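Local coordinates for protein-tyrosine-phosphatase (Vibrio vulnificus, PDB 7DHF), which probably removes phosphate from phosphotyrosine residues of proteins, as a member of the low-molecular-weight protein tyrosine phosphatase family, at residues V11-I16 with G39-K44; G22-Q27 with C64-N69; K28-K33 with A144-L149; L75-C80 with Q99-A104; L87-G92 with M109-W114. The protein carries 1 engineered substitution. One frame throughout, in Å; residues are numbered along the deposited sequence. Where two conformers were deposited one is given.

Contact 1: V11-I16 with G39-K44; sequences VAVGNI and GIAAEK. Engineered in segment 11-16: Ala-12 (natural residue Cys). With PO4 (phosphate ion), chain E.
Ile-40 lies against the end of the strand carrying Val-11 and the engineered Ala-12 (naturally Cys). Its CB is 3.5 Å from Ala-12 O, the same oxygen that accepts from Ile-40 N at 2.8 Å (169°, nearly straight). CG1, anti to the carbonyl carbon (chi1 -68°), stays beside that oxygen and meets Val-11 CG1 at 3.8 Å. The tip, Ile-40 CD1, keeps to Ala-12 O at 3.6 Å and also touches Val-11 CG1, the side chains crossing at about a right angle. The CG2 branch meets Ile-100 of helix 92-100, where His-93 and Ala-96 also touch Ile-40. Ala-41 N bonds to Val-13 O at 2.9 Å, in the carbonyl plane and on a lone pair, while Ala-41 CB packs on Val-13 CG1.

With these two carbonyls held by 39-44, the N-H groups serve the phosphate ion. Val-13 N reaches phosphate O4 at 2.8 Å, Gly-14 N shares that oxygen, and Ile-16 N reaches O1 at 3.1 Å. The Asn-15 N bond to O3 is weak. Cys-17 N, Arg-18 N and Ser-19 OG complete the cradle. The natural sequence, with Cys at position 12, fits the CX5R phosphate-binding loop (P-loop) of tyrosine phosphatases.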
# COMPACT_ATOMS: atom_id res chain seq x y z
N VAL A 11 2.08 1.25 2.60
CA VAL A 11 2.96 0.30 3.26
C VAL A 11 2.18 -0.94 3.68
O VAL A 11 1.08 -0.85 4.23
CB VAL A 11 3.68 0.93 4.47
CG1 VAL A 11 4.44 -0.12 5.27
CG2 VAL A 11 4.62 2.03 3.99
N ALA A 12 2.78 -2.10 3.42
CA ALA A 12 2.32 -3.35 4.00
C ALA A 12 3.54 -4.20 4.33
O ALA A 12 4.52 -3.68 4.88
CB ALA A 12 1.33 -4.06 3.07
N VAL A 13 3.53 -5.49 3.98
CA VAL A 13 4.56 -6.43 4.43
C VAL A 13 5.49 -6.86 3.29
O VAL A 13 6.70 -6.68 3.37
CB VAL A 13 3.93 -7.65 5.15
CG1 VAL A 13 5.00 -8.66 5.55
CG2 VAL A 13 3.14 -7.19 6.37
N GLY A 14 4.93 -7.44 2.24
CA GLY A 14 5.75 -7.96 1.16
C GLY A 14 5.95 -6.99 0.01
O GLY A 14 6.89 -7.14 -0.78
N ASN A 15 5.07 -6.00 -0.09
CA ASN A 15 5.08 -5.04 -1.20
C ASN A 15 4.92 -5.74 -2.54
O ASN A 15 5.51 -5.34 -3.55
CB ASN A 15 6.32 -4.14 -1.16
CG ASN A 15 6.19 -2.88 -2.02
OD1 ASN A 15 7.16 -2.43 -2.63
ND2 ASN A 15 4.99 -2.31 -2.07
N ILE A 16 4.08 -6.78 -2.57
CA ILE A 16 3.73 -7.46 -3.82
C ILE A 16 2.23 -7.57 -4.06
O ILE A 16 1.82 -7.80 -5.21
CB ILE A 16 4.40 -8.85 -3.92
CG1 ILE A 16 4.03 -9.72 -2.72
CG2 ILE A 16 5.91 -8.71 -4.08
CD1 ILE A 16 4.35 -11.20 -2.90
N GLY A 39 7.41 -2.38 1.65
CA GLY A 39 7.05 -3.48 2.53
C GLY A 39 7.94 -3.57 3.76
O GLY A 39 9.17 -3.47 3.66
N ILE A 40 7.31 -3.77 4.92
CA ILE A 40 8.05 -3.86 6.18
C ILE A 40 9.00 -5.04 6.18
O ILE A 40 10.04 -5.01 6.85
CB ILE A 40 7.05 -3.92 7.35
CG1 ILE A 40 6.32 -2.58 7.49
CG2 ILE A 40 7.75 -4.29 8.66
CD1 ILE A 40 5.05 -2.66 8.30
N ALA A 41 8.66 -6.11 5.46
CA ALA A 41 9.44 -7.34 5.46
C ALA A 41 9.80 -7.78 4.05
O ALA A 41 9.99 -8.97 3.79
CB ALA A 41 8.71 -8.46 6.21
N ALA A 42 9.88 -6.84 3.11
CA ALA A 42 10.18 -7.21 1.73
C ALA A 42 11.54 -7.88 1.61
O ALA A 42 11.69 -8.87 0.89
CB ALA A 42 10.12 -5.97 0.84
N GLU A 43 12.54 -7.37 2.33
CA GLU A 43 13.89 -7.92 2.22
C GLU A 43 13.96 -9.31 2.85
O GLU A 43 14.47 -10.25 2.23
CB GLU A 43 14.90 -6.97 2.87
CG GLU A 43 16.34 -7.16 2.43
CD GLU A 43 17.20 -5.93 2.67
OE1 GLU A 43 16.72 -4.97 3.31
OE2 GLU A 43 18.37 -5.93 2.22
N LYS A 44 13.45 -9.46 4.08
CA LYS A 44 13.47 -10.76 4.74
C LYS A 44 12.65 -11.79 3.98
O LYS A 44 12.94 -12.99 4.06
CB LYS A 44 12.92 -10.64 6.17
CG LYS A 44 13.89 -10.05 7.17
CD LYS A 44 13.41 -10.31 8.59
CE LYS A 44 14.32 -9.64 9.61
NZ LYS A 44 14.26 -8.16 9.53
P PO4 E . 1.61 -6.80 0.66
O1 PO4 E . 2.35 -7.76 -0.25
O2 PO4 E . 0.13 -7.11 0.55
O3 PO4 E . 1.89 -5.40 0.17
O4 PO4 E . 2.08 -7.00 2.08

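Contact 2: G22-Q27 with C64-N69; sequences GERVLQ and CVDVEN
Arg-24 reaches from helix 18-29 to the carbonyl oxygens of the 64-69 loop. Its NH1 donates twice, to Asp-66 O at 2.8 Å and to Glu-68 O at 2.9 Å. NH2 joins in at Glu-68 O, 3.1 Å away, so two nitrogens grip that one oxygen end-on. Both acceptors lie at the edge of the guanidinium, near its plane, but the carbonyls are turned differently: NH1 lies in the plane of the Glu-68 carbonyl and 45° above that of Asp-66. The third nitrogen, Arg-24 NE, forms a salt bridge with Glu-23 OE2 at 3.0 Å, again in the guanidinium plane. Glu-23 OE1 is taken up by Ser-37 OG. A bend at chi2 of Arg-24 (-64°) keeps CD beside Asp-66 O, which CG also approaches.

The loop supplies its own order. Asp-66 OD1 accepts from Glu-68 N at 2.7 Å, an Asx turn that fixes the bend whose carbonyls Arg-24 uses. Below the polar layer, Val-65 CG1 packs against Arg-24 CB at 3.7 Å and also touches Val-25 CG2.

Each guanidinium nitrogen therefore has an acceptor: NH1 and NH2 use the uncharged carbonyl oxygens of Asp-66 and Glu-68, NE a carboxylate. The positive charge is probably balanced mainly by Glu-23, with Asp-66 OD1 adding a weaker pull from beyond salt-bridge range, and one arginine ties loop and helix together.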
# COMPACT_ATOMS: atom_id res chain seq x y z
N GLY A 22 -2.72 -0.64 -3.70
CA GLY A 22 -3.12 0.63 -3.12
C GLY A 22 -2.35 1.80 -3.70
O GLY A 22 -2.92 2.87 -3.93
N GLU A 23 -1.05 1.62 -3.95
CA GLU A 23 -0.26 2.66 -4.61
C GLU A 23 -0.91 3.09 -5.92
O GLU A 23 -1.12 4.28 -6.16
CB GLU A 23 1.16 2.15 -4.87
CG GLU A 23 2.02 3.09 -5.72
CD GLU A 23 3.25 2.42 -6.30
OE1 GLU A 23 3.87 1.59 -5.60
OE2 GLU A 23 3.59 2.72 -7.47
N ARG A 24 -1.21 2.12 -6.78
CA ARG A 24 -1.66 2.45 -8.13
C ARG A 24 -3.11 2.90 -8.15
O ARG A 24 -3.47 3.79 -8.94
CB ARG A 24 -1.43 1.26 -9.06
CG ARG A 24 0.03 0.82 -9.16
CD ARG A 24 0.92 1.90 -9.77
NE ARG A 24 2.32 1.48 -9.85
CZ ARG A 24 2.84 0.75 -10.83
NH1 ARG A 24 2.08 0.36 -11.86
NH2 ARG A 24 4.11 0.41 -10.80
N VAL A 25 -3.96 2.33 -7.30
CA VAL A 25 -5.34 2.81 -7.19
C VAL A 25 -5.34 4.27 -6.73
O VAL A 25 -6.01 5.12 -7.32
CB VAL A 25 -6.16 1.91 -6.25
CG1 VAL A 25 -7.53 2.53 -5.97
CG2 VAL A 25 -6.32 0.53 -6.86
N LEU A 26 -4.57 4.57 -5.68
CA LEU A 26 -4.52 5.93 -5.17
C LEU A 26 -3.88 6.87 -6.19
O LEU A 26 -4.32 8.02 -6.34
CB LEU A 26 -3.76 5.96 -3.85
CG LEU A 26 -3.96 7.18 -2.96
CD1 LEU A 26 -5.41 7.33 -2.53
CD2 LEU A 26 -3.06 7.08 -1.73
N GLN A 27 -2.85 6.41 -6.89
CA GLN A 27 -2.19 7.26 -7.87
C GLN A 27 -3.16 7.67 -8.97
O GLN A 27 -3.13 8.81 -9.44
CB GLN A 27 -0.97 6.54 -8.46
CG GLN A 27 -0.14 7.39 -9.41
CD GLN A 27 0.50 8.57 -8.71
OE1 GLN A 27 1.62 8.48 -8.21
NE2 GLN A 27 -0.20 9.70 -8.67
N CYS A 64 -9.14 -1.37 -14.70
CA CYS A 64 -8.43 -0.29 -15.40
C CYS A 64 -7.44 0.43 -14.49
O CYS A 64 -7.26 1.64 -14.57
CB CYS A 64 -9.39 0.69 -16.08
SG CYS A 64 -10.27 -0.01 -17.50
N VAL A 65 -6.78 -0.34 -13.62
CA VAL A 65 -5.69 0.16 -12.79
C VAL A 65 -4.44 -0.64 -13.15
O VAL A 65 -4.45 -1.87 -13.12
CB VAL A 65 -6.00 0.05 -11.29
CG1 VAL A 65 -4.77 0.38 -10.45
CG2 VAL A 65 -7.15 0.97 -10.92
N ASP A 66 -3.37 0.08 -13.49
CA ASP A 66 -2.13 -0.53 -13.98
C ASP A 66 -1.19 -0.78 -12.81
O ASP A 66 -0.72 0.17 -12.17
CB ASP A 66 -1.50 0.40 -15.01
CG ASP A 66 -0.23 -0.17 -15.63
OD1 ASP A 66 0.28 -1.19 -15.12
OD2 ASP A 66 0.24 0.40 -16.63
N VAL A 67 -0.92 -2.05 -12.53
CA VAL A 67 0.06 -2.46 -11.53
C VAL A 67 1.24 -3.19 -12.17
O VAL A 67 1.92 -3.97 -11.53
CB VAL A 67 -0.60 -3.28 -10.40
CG1 VAL A 67 0.30 -3.32 -9.16
CG2 VAL A 67 -1.96 -2.70 -10.03
N GLU A 68 1.48 -2.93 -13.45
CA GLU A 68 2.66 -3.45 -14.12
C GLU A 68 3.87 -2.61 -13.74
O GLU A 68 3.76 -1.49 -13.24
CB GLU A 68 2.47 -3.42 -15.63
CG GLU A 68 1.41 -4.38 -16.15
CD GLU A 68 1.90 -5.82 -16.21
OE1 GLU A 68 3.09 -6.05 -15.95
OE2 GLU A 68 1.08 -6.71 -16.52
N ASN A 69 5.05 -3.18 -13.98
CA ASN A 69 6.31 -2.46 -13.79
C ASN A 69 6.50 -2.01 -12.35
O ASN A 69 7.08 -0.96 -12.08
CB ASN A 69 6.41 -1.27 -14.76
CG ASN A 69 6.15 -1.67 -16.19
OD1 ASN A 69 5.30 -1.10 -16.87
ND2 ASN A 69 6.87 -2.68 -16.66

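Contact 3: K28-K33 with A144-L149; sequences KLLPNK and AWAKKL
Leu-30 and Leu-149 cross at about a right angle, meeting through their CD1 methyls at 4.1 Å, where the end of helix 18-29 comes beside the C-terminal tail. The other methyl of Leu-30, CD2, comes close to Ala-146 O at 3.6 Å and lies 4.0 Å from Ala-146 CB. CG of Leu-30, anti to its carbonyl carbon (chi1 -69°), is placed near Ala-146 CB, and chi2 (172°) sends CD1 toward Leu-149. Ala-146 CB points toward the 28-33 segment, where Leu-29 CB meets it at 3.8 Å, so consecutive leucines, one closing the helix and one just past it, share the alanine. Ile-8 of strand 7-12 touches both Leu-30 and Leu-149 and carries the apolar patch toward the sheet.

The polar part involves the chain end. A type I turn from Leu-30 to Lys-33, with Lys-33 N bonded to Leu-30 O, brings the lysine round to face the tail. Its chain bends at chi2 and then runs extended, and Lys-33 NZ donates to Leu-149 O at 2.9 Å. The nitrogen stands 48° above the plane of the carboxylate rather than within it. Phe-5 O is a second acceptor for the same ammonium. The other terminal oxygen, Leu-149 OXT, accepts from water 1 at 2.8 Å, and that water in turn accepts from Asn-32 ND2.

Both oxygens of the C-terminal carboxylate thus have partners, one direct and one through water. The positive charge of Lys-33 would be expected to stabilise the negative terminus, while leucine and alanine contacts supply the apolar part of the join.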
# COMPACT_ATOMS: atom_id res chain seq x y z
N LYS A 28 -4.02 6.74 -9.40
CA LYS A 28 -5.00 7.06 -10.43
C LYS A 28 -6.01 8.09 -9.93
O LYS A 28 -6.43 8.97 -10.69
CB LYS A 28 -5.71 5.79 -10.88
CG LYS A 28 -6.69 5.99 -12.02
CD LYS A 28 -7.32 4.67 -12.42
CE LYS A 28 -8.45 4.86 -13.42
NZ LYS A 28 -9.20 3.59 -13.63
N LEU A 29 -6.39 8.00 -8.66
CA LEU A 29 -7.34 8.95 -8.08
C LEU A 29 -6.69 10.29 -7.74
O LEU A 29 -7.40 11.30 -7.65
CB LEU A 29 -7.93 8.38 -6.79
CG LEU A 29 -8.86 7.18 -6.91
CD1 LEU A 29 -9.03 6.51 -5.55
CD2 LEU A 29 -10.21 7.63 -7.45
N LEU A 30 -5.38 10.32 -7.56
CA LEU A 30 -4.67 11.52 -7.12
C LEU A 30 -3.51 11.80 -8.07
O LEU A 30 -2.34 11.68 -7.69
CB LEU A 30 -4.17 11.34 -5.68
CG LEU A 30 -5.27 11.30 -4.61
CD1 LEU A 30 -4.69 10.92 -3.27
CD2 LEU A 30 -5.99 12.63 -4.51
N PRO A 31 -3.81 12.20 -9.30
CA PRO A 31 -2.73 12.52 -10.25
C PRO A 31 -1.89 13.72 -9.84
O PRO A 31 -0.80 13.91 -10.40
CB PRO A 31 -3.47 12.76 -11.57
CG PRO A 31 -4.86 13.15 -11.16
CD PRO A 31 -5.14 12.37 -9.91
N ASN A 32 -2.36 14.53 -8.90
CA ASN A 32 -1.60 15.67 -8.40
C ASN A 32 -0.75 15.30 -7.19
O ASN A 32 -0.23 16.20 -6.51
CB ASN A 32 -2.53 16.84 -8.07
CG ASN A 32 -3.43 16.55 -6.88
OD1 ASN A 32 -3.74 15.40 -6.58
ND2 ASN A 32 -3.87 17.61 -6.20
N LYS A 33 -0.61 14.01 -6.89
CA LYS A 33 0.24 13.52 -5.82
C LYS A 33 1.23 12.52 -6.39
O LYS A 33 1.05 12.00 -7.49
CB LYS A 33 -0.58 12.82 -4.73
CG LYS A 33 -1.77 13.60 -4.23
CD LYS A 33 -1.35 14.82 -3.44
CE LYS A 33 -2.56 15.52 -2.84
NZ LYS A 33 -2.17 16.76 -2.12
N ALA A 144 -12.12 7.23 -0.56
CA ALA A 144 -12.35 8.13 0.57
C ALA A 144 -11.14 9.00 0.84
O ALA A 144 -11.28 10.20 1.08
CB ALA A 144 -12.73 7.32 1.80
N TRP A 145 -9.94 8.42 0.80
CA TRP A 145 -8.73 9.21 1.00
C TRP A 145 -8.59 10.28 -0.08
O TRP A 145 -8.16 11.40 0.21
CB TRP A 145 -7.49 8.31 1.00
CG TRP A 145 -7.14 7.76 2.34
CD1 TRP A 145 -7.17 6.45 2.72
CD2 TRP A 145 -6.72 8.50 3.48
NE1 TRP A 145 -6.78 6.34 4.04
CE2 TRP A 145 -6.50 7.58 4.53
CE3 TRP A 145 -6.49 9.86 3.73
CZ2 TRP A 145 -6.07 7.98 5.79
CZ3 TRP A 145 -6.07 10.25 4.98
CH2 TRP A 145 -5.87 9.31 6.00
N ALA A 146 -8.94 9.95 -1.32
CA ALA A 146 -8.74 10.88 -2.43
C ALA A 146 -9.52 12.17 -2.23
O ALA A 146 -9.10 13.22 -2.72
CB ALA A 146 -9.14 10.21 -3.74
N LYS A 147 -10.65 12.12 -1.53
CA LYS A 147 -11.44 13.32 -1.29
C LYS A 147 -10.87 14.20 -0.19
O LYS A 147 -11.34 15.33 -0.02
CB LYS A 147 -12.87 12.94 -0.91
CG LYS A 147 -13.64 12.20 -1.99
CD LYS A 147 -15.03 11.83 -1.50
CE LYS A 147 -15.88 11.25 -2.62
NZ LYS A 147 -17.28 10.99 -2.19
N LYS A 148 -9.86 13.73 0.55
CA LYS A 148 -9.37 14.44 1.72
C LYS A 148 -7.92 14.89 1.60
O LYS A 148 -7.44 15.58 2.50
CB LYS A 148 -9.52 13.55 2.96
CG LYS A 148 -10.95 13.11 3.23
CD LYS A 148 -11.03 12.08 4.34
CE LYS A 148 -12.46 11.70 4.63
NZ LYS A 148 -13.15 11.15 3.43
N LEU A 149 -7.23 14.53 0.53
CA LEU A 149 -5.82 14.88 0.38
C LEU A 149 -5.62 15.88 -0.75
O LEU A 149 -4.70 16.70 -0.70
CB LEU A 149 -5.00 13.62 0.12
CG LEU A 149 -5.08 12.55 1.22
CD1 LEU A 149 -4.37 11.28 0.77
CD2 LEU A 149 -4.49 13.06 2.52
OXT LEU A 149 -6.36 15.90 -1.73
O HOH W 1 -5.28 17.69 -3.54

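Contact 4: L75-C80 with Q99-A104; sequences LTSALC and QIAPEA
Ser-77 meets the flat carboxylate of Glu-103 with its OG, which lies on the syn side of OE2 at 2.6 Å and 30° out of the carboxylate plane. Across the two segments nothing but Ser-77 approaches this group, and the serine CB is 3.6 Å from the same OE2. Glu-103 gets there by a folded path: CG sits between the backbone N and the carbonyl carbon (chi1 66°), and a bend at chi2 turns CD back toward the serine. Ser-77 was modelled in two conformers, and the bond is that of the one described.

Behind this polar pair the packing is apolar. Ala-101 CB rests 3.9 Å from Ser-77 CA and 3.8 Å from Cys-80 SG, while Cys-80 CB faces Ala-104 CB at 4.1 Å. Ile-100 CG2 lies against the backbone before the helix, 3.8 Å from Leu-75 O. Thr-76 is the N-cap, its OG1 accepting from Leu-79 N at 3.0 Å.

The short helix 77-80 is thereby pressed against the segment that leaves helix 92-100 and continues through a 3-10 turn. Cys-80 and Ala-104 both touch Ile-86 of strand 85-88, Ala-104 also touches Leu-97 of helix 92-100, and Leu-75 is bonded through its backbone to Gly-39 at the end of strand 34-39.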
# COMPACT_ATOMS: atom_id res chain seq x y z
N LEU A 75 10.91 -1.17 3.38
CA LEU A 75 10.68 0.05 4.14
C LEU A 75 11.91 0.36 4.99
O LEU A 75 12.40 -0.48 5.74
CB LEU A 75 9.48 -0.15 5.05
CG LEU A 75 9.05 1.07 5.87
CD1 LEU A 75 8.34 2.09 5.00
CD2 LEU A 75 8.15 0.63 7.02
N THR A 76 12.42 1.59 4.85
CA THR A 76 13.55 2.05 5.64
C THR A 76 13.23 3.42 6.22
O THR A 76 12.31 4.10 5.77
CB THR A 76 14.83 2.18 4.79
OG1 THR A 76 14.66 3.25 3.85
CG2 THR A 76 15.13 0.89 4.05
N SER A 77 14.01 3.82 7.22
CA SER A 77 13.85 5.15 7.79
C SER A 77 14.12 6.22 6.75
O SER A 77 13.39 7.22 6.66
CB SER A 77 14.80 5.32 8.98
OG SER A 77 14.80 6.66 9.44
N ALA A 78 15.17 6.04 5.93
CA ALA A 78 15.47 7.01 4.89
C ALA A 78 14.31 7.14 3.91
O ALA A 78 13.97 8.25 3.48
CB ALA A 78 16.75 6.61 4.16
N LEU A 79 13.69 6.02 3.54
CA LEU A 79 12.55 6.07 2.63
C LEU A 79 11.41 6.87 3.24
O LEU A 79 10.79 7.70 2.56
CB LEU A 79 12.10 4.66 2.26
CG LEU A 79 11.01 4.58 1.19
CD1 LEU A 79 11.56 5.00 -0.17
CD2 LEU A 79 10.43 3.18 1.11
N CYS A 80 11.10 6.62 4.52
CA CYS A 80 10.00 7.32 5.16
C CYS A 80 10.20 8.83 5.15
O CYS A 80 9.23 9.59 5.06
CB CYS A 80 9.84 6.84 6.61
SG CYS A 80 9.19 5.16 6.78
N GLN A 99 9.21 0.78 14.71
CA GLN A 99 10.47 0.13 15.07
C GLN A 99 11.56 0.52 14.08
O GLN A 99 12.72 0.72 14.47
CB GLN A 99 10.29 -1.39 15.07
CG GLN A 99 9.52 -1.93 16.27
CD GLN A 99 9.36 -3.44 16.20
OE1 GLN A 99 9.13 -4.01 15.13
NE2 GLN A 99 9.49 -4.10 17.35
N ILE A 100 11.21 0.62 12.80
CA ILE A 100 12.18 0.97 11.76
C ILE A 100 12.39 2.47 11.71
O ILE A 100 13.52 2.95 11.57
CB ILE A 100 11.71 0.40 10.41
CG1 ILE A 100 11.65 -1.13 10.45
CG2 ILE A 100 12.63 0.87 9.28
CD1 ILE A 100 10.89 -1.75 9.30
N ALA A 101 11.31 3.24 11.81
CA ALA A 101 11.35 4.70 11.64
C ALA A 101 10.48 5.34 12.71
O ALA A 101 9.35 5.77 12.45
CB ALA A 101 10.85 5.09 10.24
N PRO A 102 10.98 5.42 13.95
CA PRO A 102 10.16 6.01 15.02
C PRO A 102 9.72 7.44 14.72
O PRO A 102 8.64 7.84 15.16
CB PRO A 102 11.08 5.94 16.25
CG PRO A 102 12.46 5.81 15.70
CD PRO A 102 12.33 5.05 14.42
N GLU A 103 10.53 8.21 13.99
CA GLU A 103 10.18 9.58 13.65
C GLU A 103 8.97 9.67 12.72
O GLU A 103 8.44 10.77 12.55
CB GLU A 103 11.38 10.29 13.02
CG GLU A 103 11.83 9.75 11.66
CD GLU A 103 12.60 8.44 11.76
OE1 GLU A 103 12.98 8.07 12.89
OE2 GLU A 103 12.82 7.79 10.72
N ALA A 104 8.54 8.57 12.13
CA ALA A 104 7.44 8.59 11.17
C ALA A 104 6.08 8.34 11.81
O ALA A 104 5.07 8.29 11.09
CB ALA A 104 7.68 7.54 10.07

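Contact 5: L87-G92 with M109-W114; sequences LVMEKG and MLFGQW
Met-89 lays its terminal methyl over the centre of the Phe-111 ring, in the tight half of this contact. CE is 3.7 Å from the ring centroid and 13° off the normal, a CH-pi contact, while SD approaches obliquely to make it a Met-aromatic pair as well. The chain bends at chi2 (-68°), which sets SD beside Phe-111, and the two side chains run side by side in the same direction. Leu-87 CB adds a contact to Phe-111 CD1 at 3.8 Å. Leu-110 CD1 is packed as closely, 3.6 Å from Lys-91 N. Between the parallel strands, Val-88 uses both its backbone N and its backbone O: N donates to Met-109 O at 2.9 Å, and O accepts from Phe-111 N at 2.7 Å.

The other side is looser. Lys-91 is exposed, and the extended Met-109 chain runs out from the strand pair beyond CB, which meets Leu-87 CD2. Past the last strand bond, water 2 bridges the backbones, donating to Met-89 O and accepting from Gly-112 N.

Direct bonds thus give way to a water where the strands of this beta-alpha-beta unit diverge. There Glu-90 offers a carboxylate that pairs with, and probably helps position, the predicted active-site Arg-18.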
# COMPACT_ATOMS: atom_id res chain seq x y z
N LEU A 87 0.46 5.32 4.61
CA LEU A 87 -0.80 4.62 4.82
C LEU A 87 -0.51 3.12 4.89
O LEU A 87 -0.09 2.53 3.89
CB LEU A 87 -1.78 4.93 3.70
CG LEU A 87 -2.18 6.40 3.54
CD1 LEU A 87 -3.12 6.56 2.36
CD2 LEU A 87 -2.82 6.94 4.81
N VAL A 88 -0.74 2.52 6.06
CA VAL A 88 -0.48 1.10 6.27
C VAL A 88 -1.76 0.31 6.05
O VAL A 88 -2.87 0.80 6.27
CB VAL A 88 0.12 0.81 7.66
CG1 VAL A 88 1.48 1.49 7.81
CG2 VAL A 88 -0.83 1.26 8.77
N MET A 89 -1.60 -0.96 5.65
CA MET A 89 -2.76 -1.79 5.35
C MET A 89 -3.38 -2.40 6.60
O MET A 89 -4.58 -2.70 6.59
CB MET A 89 -2.36 -2.89 4.36
CG MET A 89 -2.19 -2.38 2.94
SD MET A 89 -3.77 -1.86 2.23
CE MET A 89 -3.22 -0.94 0.80
N GLU A 90 -2.61 -2.60 7.66
CA GLU A 90 -3.12 -3.13 8.92
C GLU A 90 -2.65 -2.25 10.07
O GLU A 90 -1.54 -1.72 10.05
CB GLU A 90 -2.62 -4.56 9.17
CG GLU A 90 -3.07 -5.57 8.13
CD GLU A 90 -2.52 -6.97 8.39
OE1 GLU A 90 -2.30 -7.32 9.56
OE2 GLU A 90 -2.30 -7.71 7.41
N LYS A 91 -3.51 -2.11 11.08
CA LYS A 91 -3.15 -1.31 12.24
C LYS A 91 -1.85 -1.80 12.87
O LYS A 91 -1.01 -0.99 13.28
CB LYS A 91 -4.28 -1.32 13.27
CG LYS A 91 -3.90 -0.79 14.65
CD LYS A 91 -3.33 0.62 14.61
CE LYS A 91 -4.37 1.64 14.19
NZ LYS A 91 -4.24 2.92 14.95
N GLY A 92 -1.67 -3.12 12.96
CA GLY A 92 -0.46 -3.67 13.53
C GLY A 92 0.81 -3.27 12.81
O GLY A 92 1.89 -3.31 13.40
N MET A 109 -0.80 6.64 9.03
CA MET A 109 -2.24 6.47 9.21
C MET A 109 -2.67 5.18 8.53
O MET A 109 -1.88 4.51 7.87
CB MET A 109 -2.98 7.70 8.66
CG MET A 109 -2.47 9.01 9.25
SD MET A 109 -3.28 10.48 8.58
CE MET A 109 -2.29 11.78 9.32
N LEU A 110 -3.94 4.83 8.69
CA LEU A 110 -4.46 3.54 8.22
C LEU A 110 -5.08 3.69 6.84
O LEU A 110 -5.92 4.57 6.62
CB LEU A 110 -5.50 3.01 9.20
CG LEU A 110 -6.01 1.59 8.93
CD1 LEU A 110 -4.92 0.56 9.19
CD2 LEU A 110 -7.23 1.29 9.78
N PHE A 111 -4.69 2.82 5.91
CA PHE A 111 -5.26 2.88 4.57
C PHE A 111 -6.79 2.80 4.63
O PHE A 111 -7.48 3.57 3.96
CB PHE A 111 -4.70 1.76 3.69
CG PHE A 111 -4.86 2.02 2.22
CD1 PHE A 111 -3.83 2.61 1.50
CD2 PHE A 111 -6.03 1.69 1.57
CE1 PHE A 111 -3.98 2.86 0.15
CE2 PHE A 111 -6.18 1.94 0.22
CZ PHE A 111 -5.15 2.52 -0.49
N GLY A 112 -7.32 1.89 5.45
CA GLY A 112 -8.76 1.74 5.56
C GLY A 112 -9.40 2.59 6.65
O GLY A 112 -10.43 2.21 7.20
N GLN A 113 -8.82 3.76 6.95
CA GLN A 113 -9.38 4.59 8.01
C GLN A 113 -10.85 4.91 7.77
O GLN A 113 -11.65 4.91 8.72
CB GLN A 113 -8.58 5.89 8.16
CG GLN A 113 -9.28 6.86 9.10
CD GLN A 113 -8.41 8.01 9.56
OE1 GLN A 113 -7.24 8.14 9.18
NE2 GLN A 113 -8.98 8.87 10.39
N TRP A 114 -11.22 5.19 6.53
CA TRP A 114 -12.53 5.75 6.23
C TRP A 114 -13.59 4.69 5.95
O TRP A 114 -14.75 5.05 5.68
CB TRP A 114 -12.41 6.72 5.06
CG TRP A 114 -11.37 7.75 5.34
CD1 TRP A 114 -10.19 7.92 4.69
CD2 TRP A 114 -11.41 8.73 6.38
NE1 TRP A 114 -9.49 8.96 5.25
CE2 TRP A 114 -10.22 9.47 6.29
CE3 TRP A 114 -12.34 9.05 7.37
CZ2 TRP A 114 -9.94 10.52 7.16
CZ3 TRP A 114 -12.06 10.09 8.23
CH2 TRP A 114 -10.87 10.82 8.12
O HOH W 2 -6.44 -0.64 6.23

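How the contacts relate
Contact 1 holds the bound phosphate; contacts 4 and 5 touch it directly, contacts 2 and 3 do not. Contact 5 joins it through the sheet: Val-11 N lies 2.8 Å from Leu-87 O, and Met-89 CG is 3.9 Å from Ala-12 CB. On the other edge contact 4 packs against it, Ile-40 CG1 being 3.7 Å from Leu-75 CD2. Contacts 2 and 3 share helix 18-29, which begins at the phosphate loop; their centres are about 13 Å apart. Gly-22 CA of contact 2 packs on Phe-111 CZ of contact 5 at 3.8 Å. Contact 3, with its centre about 23 Å from that of contact 1, lies on the opposite side of the chain's centre, away from the active site.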